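Local coordinates for protein Xcc_ctr_pt (Xanthomonas campestris pv. campestris, PDB 6NJW) that forms the magnesium-binding Toprim region of a Class 2 OLD family nuclease that probably cleaves nucleic acid by a two-metal mechanism, at residues Ile44-Met48 against Leu49-Val53; Ile119-Ala122 against Glu123-Tyr127; Asn132-Glu135 against Pro136-Ala140; Glu149-Arg152 against Glu153-Arg157; Ala208-Arg211 against Ser212-His216. All blocks are in the same frame, centred on the assembly; numbering follows the deposited sequence.

Interaction 1: residues Ile44-Met48 against Leu49-Val53; sequences IPLDM and LGITV
L46 sends its two methyls to two different residues of the following strand, I51 and V53. CD2 is the methyl that meets I51, lying 4.0 Å from I51 CD1. CD1 goes instead to V53, with 4.0 Å from L46 CD1 to V53 CG2. The fork can straddle both because L46 CG stands anti to its own carbonyl carbon (chi1 -65°). L49 turns to a different partner, the ring of P45, which its branch crosses at an angle; the closest approach is 3.7 Å, between P45 CD and L49 CD1. The same CD1 also borders the CG2 methyl of I44.

Backbone bonds fix the turn between these two clusters. D47 to G50 is a type I beta turn, closed by G50 N to D47 O at 3.1 Å, with the donor well above the carbonyl plane. L49 N approaches P45 O almost head-on (2.9 Å), while I51 N reaches L46 O at 2.8 Å. G50 takes a positive phi of 72°, which turns the chain into strand 51-55, an outer strand of the parallel Toprim sheet. L46, I51 and V53 all also touch I24 of the adjacent strand.

Across the contact the side chains meet only as hydrocarbon, whereas every hydrogen bond runs main chain to main chain: the turn's shape rests on the peptide groups, while L46, I51 and V53 pack on the sheet and P45 and L49 on each other.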
# COMPACT_ATOMS: atom_id res chain seq x y z
N ILE A 44 2.72 14.61 -4.89
CA ILE A 44 1.46 14.19 -5.47
C ILE A 44 0.41 14.49 -4.41
O ILE A 44 0.32 13.78 -3.40
CB ILE A 44 1.50 12.71 -5.89
CG1 ILE A 44 2.58 12.52 -6.95
CG2 ILE A 44 0.12 12.20 -6.37
CD1 ILE A 44 2.78 11.08 -7.38
N PRO A 45 -0.35 15.58 -4.53
CA PRO A 45 -1.19 16.03 -3.42
C PRO A 45 -2.59 15.42 -3.43
O PRO A 45 -3.52 15.96 -4.05
CB PRO A 45 -1.23 17.54 -3.64
CG PRO A 45 -1.28 17.64 -5.15
CD PRO A 45 -0.38 16.52 -5.66
N LEU A 46 -2.76 14.30 -2.72
CA LEU A 46 -3.96 13.48 -2.90
C LEU A 46 -5.23 14.26 -2.57
O LEU A 46 -6.20 14.21 -3.33
CB LEU A 46 -3.85 12.22 -2.05
CG LEU A 46 -2.71 11.28 -2.48
CD1 LEU A 46 -2.72 10.03 -1.58
CD2 LEU A 46 -2.79 10.91 -3.94
N ASP A 47 -5.21 15.02 -1.48
CA ASP A 47 -6.41 15.74 -1.07
C ASP A 47 -6.77 16.83 -2.06
O ASP A 47 -7.94 16.99 -2.43
CB ASP A 47 -6.21 16.34 0.32
CG ASP A 47 -5.97 15.28 1.38
OD1 ASP A 47 -6.54 14.18 1.25
OD2 ASP A 47 -5.20 15.55 2.33
N MET A 48 -5.76 17.58 -2.51
CA MET A 48 -6.00 18.62 -3.50
C MET A 48 -6.51 18.03 -4.81
O MET A 48 -7.36 18.62 -5.47
CB MET A 48 -4.72 19.42 -3.73
CG MET A 48 -4.07 19.91 -2.46
SD MET A 48 -4.94 21.34 -1.83
CE MET A 48 -4.64 22.55 -3.11
N LEU A 49 -6.04 16.83 -5.16
CA LEU A 49 -6.48 16.14 -6.36
C LEU A 49 -7.81 15.43 -6.21
O LEU A 49 -8.27 14.81 -7.17
CB LEU A 49 -5.42 15.12 -6.80
CG LEU A 49 -4.11 15.67 -7.39
CD1 LEU A 49 -2.98 14.62 -7.42
CD2 LEU A 49 -4.35 16.23 -8.77
N GLY A 50 -8.43 15.45 -5.04
CA GLY A 50 -9.68 14.72 -4.86
C GLY A 50 -9.53 13.21 -4.80
O GLY A 50 -10.46 12.49 -5.17
N ILE A 51 -8.37 12.70 -4.38
CA ILE A 51 -8.13 11.26 -4.29
C ILE A 51 -8.25 10.84 -2.84
O ILE A 51 -7.61 11.43 -1.96
CB ILE A 51 -6.75 10.88 -4.86
CG1 ILE A 51 -6.72 11.20 -6.35
CG2 ILE A 51 -6.47 9.39 -4.67
CD1 ILE A 51 -5.34 11.30 -6.94
N THR A 52 -9.08 9.83 -2.57
CA THR A 52 -9.29 9.27 -1.25
C THR A 52 -8.58 7.92 -1.14
O THR A 52 -8.56 7.15 -2.10
CB THR A 52 -10.78 9.06 -0.96
OG1 THR A 52 -11.52 10.23 -1.30
CG2 THR A 52 -11.01 8.78 0.51
N VAL A 53 -7.99 7.66 0.03
CA VAL A 53 -7.37 6.37 0.34
C VAL A 53 -8.37 5.56 1.15
O VAL A 53 -8.86 6.01 2.19
CB VAL A 53 -6.05 6.55 1.11
CG1 VAL A 53 -5.39 5.21 1.34
CG2 VAL A 53 -5.11 7.45 0.32

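Interaction 2: residues Ile119-Ala122 against Glu123-Tyr127; sequences IKLA and EQYGY
A122 and Y127 close a Schellman motif, the reversal that ends helix 115-123. Its signature pair of bonds is present: Y127 N to A122 O at 3.2 Å, and inside it G126 N to E123 O at 3.1 Å. A122 O is gripped twice, because Y125 N also donates to it (3.0 Å), and the two donors arrive from opposite faces of the carbonyl plane. One turn earlier in the helix, E123 N still reaches I119 O, though at a long 3.3 Å. A water adds a second link there, donating to I119 O and to Y127 O.

The C-prime residue of the motif is G126, whose positive phi (80°) carries the chain out of the helix and into strand 127-130, an outer strand of the parallel sheet. A hydrophobic contact accompanies the bonds, as Schellman turns commonly have: A122 CB and Y127 CB lie 4.0 Å apart.

On the other flank L121 bends back over the turn. Its CG is anti to the backbone N (chi1 174°), which helps place CD1 3.4 Å from Q124 NE2 and brings it obliquely up to the ring of Y125, where CE2 is the nearest atom. That ring carries A122 O at its edge, near the ring plane. Y125 CB in turn sits over one face of the Y127 ring, displaced toward the rim. Both phenol hydroxyls are held from outside, Y125 OH by E105 and Y127 OH by H77.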
# COMPACT_ATOMS: atom_id res chain seq x y z
N ILE A 119 -0.39 -10.99 -12.83
CA ILE A 119 0.18 -9.81 -12.20
C ILE A 119 0.55 -8.75 -13.23
O ILE A 119 0.26 -7.56 -13.05
CB ILE A 119 1.38 -10.21 -11.32
CG1 ILE A 119 0.88 -10.94 -10.07
CG2 ILE A 119 2.18 -8.98 -10.91
CD1 ILE A 119 1.97 -11.63 -9.26
N LYS A 120 1.21 -9.14 -14.33
CA LYS A 120 1.60 -8.11 -15.30
C LYS A 120 0.41 -7.58 -16.09
O LYS A 120 0.42 -6.42 -16.53
CB LYS A 120 2.69 -8.65 -16.24
CG LYS A 120 2.24 -9.72 -17.19
CD LYS A 120 3.47 -10.30 -17.92
CE LYS A 120 3.08 -11.24 -19.06
NZ LYS A 120 4.28 -11.91 -19.64
N LEU A 121 -0.64 -8.40 -16.28
CA LEU A 121 -1.88 -7.87 -16.84
C LEU A 121 -2.50 -6.83 -15.90
O LEU A 121 -2.96 -5.78 -16.35
CB LEU A 121 -2.88 -9.01 -17.08
CG LEU A 121 -4.29 -8.64 -17.53
CD1 LEU A 121 -4.29 -7.79 -18.80
CD2 LEU A 121 -5.14 -9.91 -17.72
N ALA A 122 -2.49 -7.12 -14.60
CA ALA A 122 -3.22 -6.28 -13.67
C ALA A 122 -2.59 -4.90 -13.54
O ALA A 122 -3.30 -3.92 -13.26
CB ALA A 122 -3.30 -6.96 -12.30
N GLU A 123 -1.28 -4.78 -13.79
CA GLU A 123 -0.64 -3.46 -13.75
C GLU A 123 -1.25 -2.51 -14.76
O GLU A 123 -1.23 -1.29 -14.55
CB GLU A 123 0.87 -3.58 -13.99
CG GLU A 123 1.58 -4.25 -12.82
CD GLU A 123 3.10 -4.07 -12.82
OE1 GLU A 123 3.65 -3.50 -13.78
OE2 GLU A 123 3.74 -4.50 -11.85
N GLN A 124 -1.77 -3.04 -15.88
CA GLN A 124 -2.39 -2.17 -16.88
C GLN A 124 -3.59 -1.42 -16.31
O GLN A 124 -3.89 -0.30 -16.74
CB GLN A 124 -2.82 -3.00 -18.08
CG GLN A 124 -1.68 -3.53 -18.92
CD GLN A 124 -2.20 -4.12 -20.21
OE1 GLN A 124 -2.58 -3.39 -21.13
NE2 GLN A 124 -2.28 -5.43 -20.27
N TYR A 125 -4.26 -2.00 -15.32
CA TYR A 125 -5.43 -1.38 -14.72
C TYR A 125 -5.10 -0.65 -13.43
O TYR A 125 -6.01 -0.28 -12.69
CB TYR A 125 -6.52 -2.44 -14.49
CG TYR A 125 -6.98 -3.03 -15.80
CD1 TYR A 125 -7.84 -2.34 -16.63
CD2 TYR A 125 -6.50 -4.26 -16.24
CE1 TYR A 125 -8.25 -2.87 -17.85
CE2 TYR A 125 -6.89 -4.80 -17.45
CZ TYR A 125 -7.77 -4.10 -18.25
OH TYR A 125 -8.15 -4.64 -19.46
N GLY A 126 -3.81 -0.46 -13.15
CA GLY A 126 -3.42 0.22 -11.92
C GLY A 126 -3.44 -0.63 -10.67
O GLY A 126 -3.54 -0.09 -9.57
N TYR A 127 -3.31 -1.95 -10.80
CA TYR A 127 -3.32 -2.85 -9.65
C TYR A 127 -1.91 -3.39 -9.47
O TYR A 127 -1.39 -4.05 -10.36
CB TYR A 127 -4.31 -4.00 -9.86
CG TYR A 127 -5.75 -3.58 -10.19
CD1 TYR A 127 -6.24 -2.32 -9.84
CD2 TYR A 127 -6.61 -4.46 -10.86
CE1 TYR A 127 -7.57 -1.95 -10.14
CE2 TYR A 127 -7.93 -4.11 -11.17
CZ TYR A 127 -8.40 -2.86 -10.81
OH TYR A 127 -9.71 -2.52 -11.11
O HOH W 1 -0.06 -6.40 -10.65

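Interaction 3: residues Asn132-Glu135 against Pro136-Ala140; sequences NTLE and PELFA
P136 and E135 bury the most surface in the first turn of helix 134-154, with L134 next. T133 occupies the N-cap position, although its side chain makes no capping bond. The proline suits this place: its nitrogen has no hydrogen, and in the first turn of a helix the amide needs no helical carbonyl as partner, since the residue four back lies before the helix. Regular bonding begins one residue later, with E137 N to T133 O at 3.2 Å, and continues with L138 N to L134 O and F139 N to E135 O.

The P136 ring packs against T133 and E135. T133 OG1 stands 3.3 Å from P136 CD because chi1 (50°) places it in the crowded position between backbone N and carbonyl carbon. It has no polar partner in the model, so this buried hydroxyl meets hydrocarbon here. E135 keeps its CB against the proline, 3.5 Å from P136 CD. Its chain then folds at chi2 (95°), and its carboxylate forms a salt bridge with K190 through OE2.

L134, with CG anti to the backbone N, lays CD1 against L138, 4.0 Å from L138 CD1. The L134 side chain lies about 5 Å from the bound magnesium, and that of T133 about 4 Å from the side chain of the metal ligand D82, so this helix start borders the Toprim metal site. Ahead of the cap, N132 turns its amide oxygen to the next residue's backbone: N132 OD1 accepts T133 N at 2.7 Å, with the donor tilted from the carbonyl plane.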
# COMPACT_ATOMS: atom_id res chain seq x y z
N ASN A 132 7.18 -8.08 -1.01
CA ASN A 132 7.38 -8.18 0.43
C ASN A 132 6.07 -7.80 1.13
O ASN A 132 5.02 -7.68 0.49
CB ASN A 132 8.55 -7.28 0.86
CG ASN A 132 9.19 -7.73 2.17
OD1 ASN A 132 8.60 -8.51 2.93
ND2 ASN A 132 10.39 -7.22 2.45
N THR A 133 6.14 -7.63 2.44
CA THR A 133 5.12 -6.91 3.18
C THR A 133 5.71 -5.57 3.62
O THR A 133 6.92 -5.41 3.70
CB THR A 133 4.63 -7.71 4.39
OG1 THR A 133 5.76 -8.17 5.15
CG2 THR A 133 3.80 -8.91 3.94
N LEU A 134 4.83 -4.61 3.92
CA LEU A 134 5.24 -3.20 3.94
C LEU A 134 6.29 -2.93 5.01
O LEU A 134 7.36 -2.38 4.73
CB LEU A 134 4.02 -2.31 4.16
CG LEU A 134 4.31 -0.82 4.21
CD1 LEU A 134 5.00 -0.36 2.92
CD2 LEU A 134 3.02 -0.05 4.43
N GLU A 135 5.99 -3.27 6.26
CA GLU A 135 6.88 -2.84 7.34
C GLU A 135 8.27 -3.48 7.27
O GLU A 135 9.27 -2.78 7.49
CB GLU A 135 6.23 -3.12 8.70
CG GLU A 135 4.95 -2.31 8.94
CD GLU A 135 3.70 -3.09 8.57
OE1 GLU A 135 3.80 -4.01 7.72
OE2 GLU A 135 2.63 -2.78 9.15
N PRO A 136 8.40 -4.78 6.97
CA PRO A 136 9.77 -5.32 6.81
C PRO A 136 10.52 -4.69 5.65
O PRO A 136 11.72 -4.43 5.76
CB PRO A 136 9.53 -6.82 6.59
CG PRO A 136 8.17 -7.08 7.17
CD PRO A 136 7.39 -5.84 6.88
N GLU A 137 9.84 -4.40 4.54
CA GLU A 137 10.51 -3.69 3.45
C GLU A 137 11.04 -2.34 3.92
O GLU A 137 12.21 -2.00 3.69
CB GLU A 137 9.57 -3.51 2.25
CG GLU A 137 10.05 -2.41 1.30
CD GLU A 137 9.70 -2.64 -0.16
OE1 GLU A 137 8.85 -3.51 -0.45
OE2 GLU A 137 10.28 -1.94 -1.02
N LEU A 138 10.21 -1.56 4.61
CA LEU A 138 10.66 -0.25 5.07
C LEU A 138 11.82 -0.37 6.05
O LEU A 138 12.75 0.45 6.04
CB LEU A 138 9.51 0.52 5.72
CG LEU A 138 8.33 0.84 4.81
CD1 LEU A 138 7.24 1.49 5.64
CD2 LEU A 138 8.79 1.75 3.68
N PHE A 139 11.77 -1.37 6.94
CA PHE A 139 12.87 -1.55 7.88
C PHE A 139 14.17 -1.85 7.15
O PHE A 139 15.22 -1.30 7.49
CB PHE A 139 12.57 -2.68 8.87
CG PHE A 139 13.48 -2.68 10.06
CD1 PHE A 139 14.70 -3.31 10.01
CD2 PHE A 139 13.12 -2.01 11.22
CE1 PHE A 139 15.55 -3.30 11.10
CE2 PHE A 139 13.96 -1.99 12.32
CZ PHE A 139 15.18 -2.64 12.25
N ALA A 140 14.11 -2.73 6.15
CA ALA A 140 15.29 -3.08 5.39
C ALA A 140 15.65 -2.01 4.38
O ALA A 140 16.84 -1.82 4.08
CB ALA A 140 15.08 -4.43 4.69

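Interaction 4: residues Glu149-Arg152 against Glu153-Arg157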
# COMPACT_ATOMS: atom_id res chain seq x y z
N GLU A 149 13.09 3.88 16.79
CA GLU A 149 12.72 4.92 17.75
C GLU A 149 11.23 4.89 18.05
O GLU A 149 10.82 5.10 19.20
CB GLU A 149 13.15 6.30 17.25
CG GLU A 149 13.26 7.35 18.36
CD GLU A 149 14.01 6.84 19.61
OE1 GLU A 149 13.36 6.30 20.53
OE2 GLU A 149 15.26 6.98 19.65
N VAL A 150 10.40 4.62 17.04
CA VAL A 150 8.96 4.49 17.28
C VAL A 150 8.70 3.33 18.24
O VAL A 150 7.98 3.48 19.24
CB VAL A 150 8.19 4.31 15.96
CG1 VAL A 150 6.71 4.06 16.25
CG2 VAL A 150 8.36 5.55 15.07
N ILE A 151 9.26 2.16 17.95
CA ILE A 151 9.00 0.99 18.77
C ILE A 151 9.36 1.26 20.23
O ILE A 151 8.57 1.02 21.14
CB ILE A 151 9.75 -0.23 18.22
CG1 ILE A 151 9.16 -0.64 16.87
CG2 ILE A 151 9.69 -1.41 19.22
CD1 ILE A 151 10.01 -1.63 16.09
N ARG A 152 10.55 1.82 20.46
CA ARG A 152 11.00 2.08 21.83
C ARG A 152 10.18 3.16 22.51
O ARG A 152 10.01 3.13 23.73
CB ARG A 152 12.49 2.43 21.82
CG ARG A 152 13.35 1.20 21.62
CD ARG A 152 14.85 1.51 21.56
NE ARG A 152 15.24 2.67 22.35
CZ ARG A 152 15.19 2.75 23.68
NH1 ARG A 152 14.74 1.74 24.41
NH2 ARG A 152 15.58 3.87 24.29
N GLU A 153 9.64 4.11 21.74
CA GLU A 153 8.76 5.11 22.36
C GLU A 153 7.38 4.55 22.65
O GLU A 153 6.74 4.94 23.63
CB GLU A 153 8.64 6.35 21.47
CG GLU A 153 8.08 7.54 22.24
CD GLU A 153 7.81 8.75 21.38
OE1 GLU A 153 8.71 9.16 20.60
OE2 GLU A 153 6.70 9.31 21.49
N GLU A 154 6.88 3.65 21.80
CA GLU A 154 5.55 3.08 22.02
C GLU A 154 5.58 1.93 23.02
O GLU A 154 4.58 1.67 23.69
CB GLU A 154 4.97 2.60 20.69
CG GLU A 154 4.62 3.73 19.74
CD GLU A 154 3.49 4.58 20.27
OE1 GLU A 154 2.55 4.01 20.87
OE2 GLU A 154 3.54 5.81 20.10
N LEU A 155 6.72 1.24 23.12
CA LEU A 155 6.90 0.08 24.00
C LEU A 155 8.10 0.36 24.89
O LEU A 155 9.19 -0.21 24.68
CB LEU A 155 7.10 -1.20 23.18
CG LEU A 155 6.01 -1.53 22.16
CD1 LEU A 155 6.33 -2.83 21.40
CD2 LEU A 155 4.66 -1.60 22.85
N PRO A 156 7.96 1.21 25.90
CA PRO A 156 9.14 1.71 26.61
C PRO A 156 9.69 0.76 27.67
O PRO A 156 10.75 1.05 28.24
CB PRO A 156 8.62 3.01 27.24
CG PRO A 156 7.18 2.74 27.49
CD PRO A 156 6.71 1.83 26.38
N ARG A 157 9.05 -0.38 27.90
CA ARG A 157 9.55 -1.36 28.87
C ARG A 157 9.84 -2.70 28.19
O ARG A 157 9.62 -3.77 28.77
CB ARG A 157 8.56 -1.51 30.02
CG ARG A 157 8.63 -0.37 31.05
CD ARG A 157 7.33 -0.17 31.82
NE ARG A 157 6.22 0.22 30.94
CZ ARG A 157 5.86 1.48 30.70
NH1 ARG A 157 6.51 2.49 31.27
NH2 ARG A 157 4.82 1.74 29.88
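V150 and E154 meet one helical turn apart in the last stretch of helix 134-154, and the bonding around them records how the helix ends. Three carbonyls in succession receive the amide four residues on. E149 O takes E153 N at 3.0 Å, with the donor tilted from the carbonyl plane. V150 O takes E154 N at 2.8 Å and I151 O takes L155 N at 2.7 Å, both donors lying close to the direction of the C=O bond.

At R152 the series breaks. The residue four on is P156, whose nitrogen carries no hydrogen, so R152 O cannot receive the next bond of the series. P156 instead offers its CA, in a weak CA-H...O contact 3.3 Å from R152 O, with an angle of 132° at the hydrogen. L155 has already left helical geometry by then, its psi opening to 75°.

The side chains pair more modestly. E154 CG runs beside V150 CG1 at 4.1 Å, both pointing the same way, and also lies against V150 O. L155 brings its CD1 to within 4.2 Å of I151 CG2. The carboxylates of E149 and E153 carry like charges but keep apart, 5.5 Å from E149 OE1 to E153 OE1. The buried I151 and L155 both touch helix 178-188, and I151 with V150 reaches F193 of helix 190-197. A proline directly after the residue that leaves the helix is a familiar C-terminal stop signal, and here it closes a long helix of the helical part of the chain.

Interaction 5: residues Ala208-Arg211 against Ser212-His216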
# COMPACT_ATOMS: atom_id res chain seq x y z
N ALA A 208 8.58 0.66 -4.57
CA ALA A 208 8.26 0.84 -5.98
C ALA A 208 6.77 0.64 -6.26
O ALA A 208 6.18 1.35 -7.09
CB ALA A 208 9.09 -0.12 -6.82
N TYR A 209 6.12 -0.32 -5.59
CA TYR A 209 4.71 -0.54 -5.90
C TYR A 209 3.85 0.65 -5.47
O TYR A 209 2.85 0.96 -6.12
CB TYR A 209 4.23 -1.86 -5.30
CG TYR A 209 3.88 -1.88 -3.82
CD1 TYR A 209 4.84 -1.59 -2.85
CD2 TYR A 209 2.61 -2.22 -3.40
CE1 TYR A 209 4.52 -1.63 -1.49
CE2 TYR A 209 2.28 -2.25 -2.04
CZ TYR A 209 3.24 -1.96 -1.09
OH TYR A 209 2.91 -1.99 0.25
N ILE A 210 4.26 1.35 -4.41
CA ILE A 210 3.51 2.53 -3.96
C ILE A 210 3.73 3.69 -4.93
O ILE A 210 2.77 4.39 -5.29
CB ILE A 210 3.92 2.89 -2.52
CG1 ILE A 210 3.40 1.83 -1.53
CG2 ILE A 210 3.42 4.28 -2.13
CD1 ILE A 210 3.73 2.13 -0.08
N ARG A 211 4.97 3.93 -5.35
CA ARG A 211 5.20 4.97 -6.35
C ARG A 211 4.42 4.69 -7.64
O ARG A 211 3.83 5.60 -8.23
CB ARG A 211 6.70 5.08 -6.66
CG ARG A 211 7.01 6.15 -7.73
CD ARG A 211 8.50 6.19 -8.11
NE ARG A 211 9.35 6.31 -6.95
CZ ARG A 211 9.77 7.47 -6.47
NH1 ARG A 211 9.41 8.58 -7.07
NH2 ARG A 211 10.56 7.52 -5.39
N SER A 212 4.40 3.43 -8.07
CA SER A 212 3.66 3.06 -9.27
C SER A 212 2.18 3.37 -9.13
O SER A 212 1.57 3.91 -10.06
CB SER A 212 3.87 1.57 -9.56
OG SER A 212 5.15 1.33 -10.12
N ALA A 213 1.59 3.03 -7.99
CA ALA A 213 0.16 3.26 -7.83
C ALA A 213 -0.14 4.74 -7.75
O ALA A 213 -1.13 5.21 -8.31
CB ALA A 213 -0.38 2.55 -6.59
N LEU A 214 0.68 5.49 -7.01
CA LEU A 214 0.46 6.93 -6.90
C LEU A 214 0.55 7.62 -8.26
O LEU A 214 -0.28 8.47 -8.59
CB LEU A 214 1.47 7.54 -5.92
CG LEU A 214 1.24 7.16 -4.47
CD1 LEU A 214 2.40 7.71 -3.60
CD2 LEU A 214 -0.11 7.70 -3.97
N GLU A 215 1.56 7.26 -9.06
CA GLU A 215 1.71 7.86 -10.39
C GLU A 215 0.59 7.43 -11.33
O GLU A 215 0.12 8.22 -12.16
CB GLU A 215 3.08 7.47 -10.96
CG GLU A 215 4.26 8.02 -10.13
CD GLU A 215 5.64 7.67 -10.70
OE1 GLU A 215 5.76 6.63 -11.38
OE2 GLU A 215 6.60 8.42 -10.45
N HIS A 216 0.11 6.19 -11.19
CA HIS A 216 -0.99 5.74 -12.04
C HIS A 216 -2.25 6.56 -11.79
O HIS A 216 -2.88 7.04 -12.73
CB HIS A 216 -1.27 4.25 -11.80
CG HIS A 216 -2.27 3.67 -12.75
ND1 HIS A 216 -1.91 2.94 -13.87
CD2 HIS A 216 -3.63 3.74 -12.77
CE1 HIS A 216 -3.00 2.59 -14.53
NE2 HIS A 216 -4.05 3.06 -13.89
O HOH W 2 7.42 9.55 -8.45
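I210 and L214 lie side by side on helix 208-226, pointing the same way. I210 puts CG2 anti to its backbone N, whereas L214 puts CG anti to its carbonyl carbon, and I210 CG2 comes 3.9 Å from L214 CD1.

R211 and E215, also a turn apart, meet through carbon first: E215 OE2 rests 3.6 Å from R211 CG. The arginine runs out nearly straight and bends at chi3 (-53°), leaving R211 NH1 4.4 Å from E215 OE2, beyond a salt bridge. The guanidinium and carboxylate planes stand 73° apart. R211 NH1 donates to a water at 2.6 Å; the onward link to E215 OE2 is too short to trust.

Y209 O accepts A213 N at 3.1 Å, one of four regular helical bonds joining the two segments. The Y209 side chain sets out with CG between backbone N and carbonyl carbon (chi1 80°), and its ring has one face covered off-centre by I210 CG1. With D82 this tyrosine forms the magnesium site seen here.

The helix packs on the parallel sheet: A213 touches V78 and L80 of strand 77-82 and F128 of strand 127-130, while I210 and L214 pack against V35 of helix 29-41.

From the N terminus, interaction 1 closes the loop between helix 29-41 and strand 51-55, and interaction 2 the turn from helix 115-123 into strand 127-130. Interactions 3 and 4 lie toward the two ends of helix 134-154, their centres about 18 Å apart. Interaction 5 comes last. All five follow in series; none nests in or crosses another. Helix 208-226 ties interactions 1, 2 and 3 together in space: L214 packs on I44 and L46, H216 lies against the backbone of the 123-127 turn, and L134 touches Y209 and I210. The loop before strand 51-55, the turn before strand 127-130 and the start of helix 134-154 thus all meet helix 208-226, while interaction 4 lies apart among the helices.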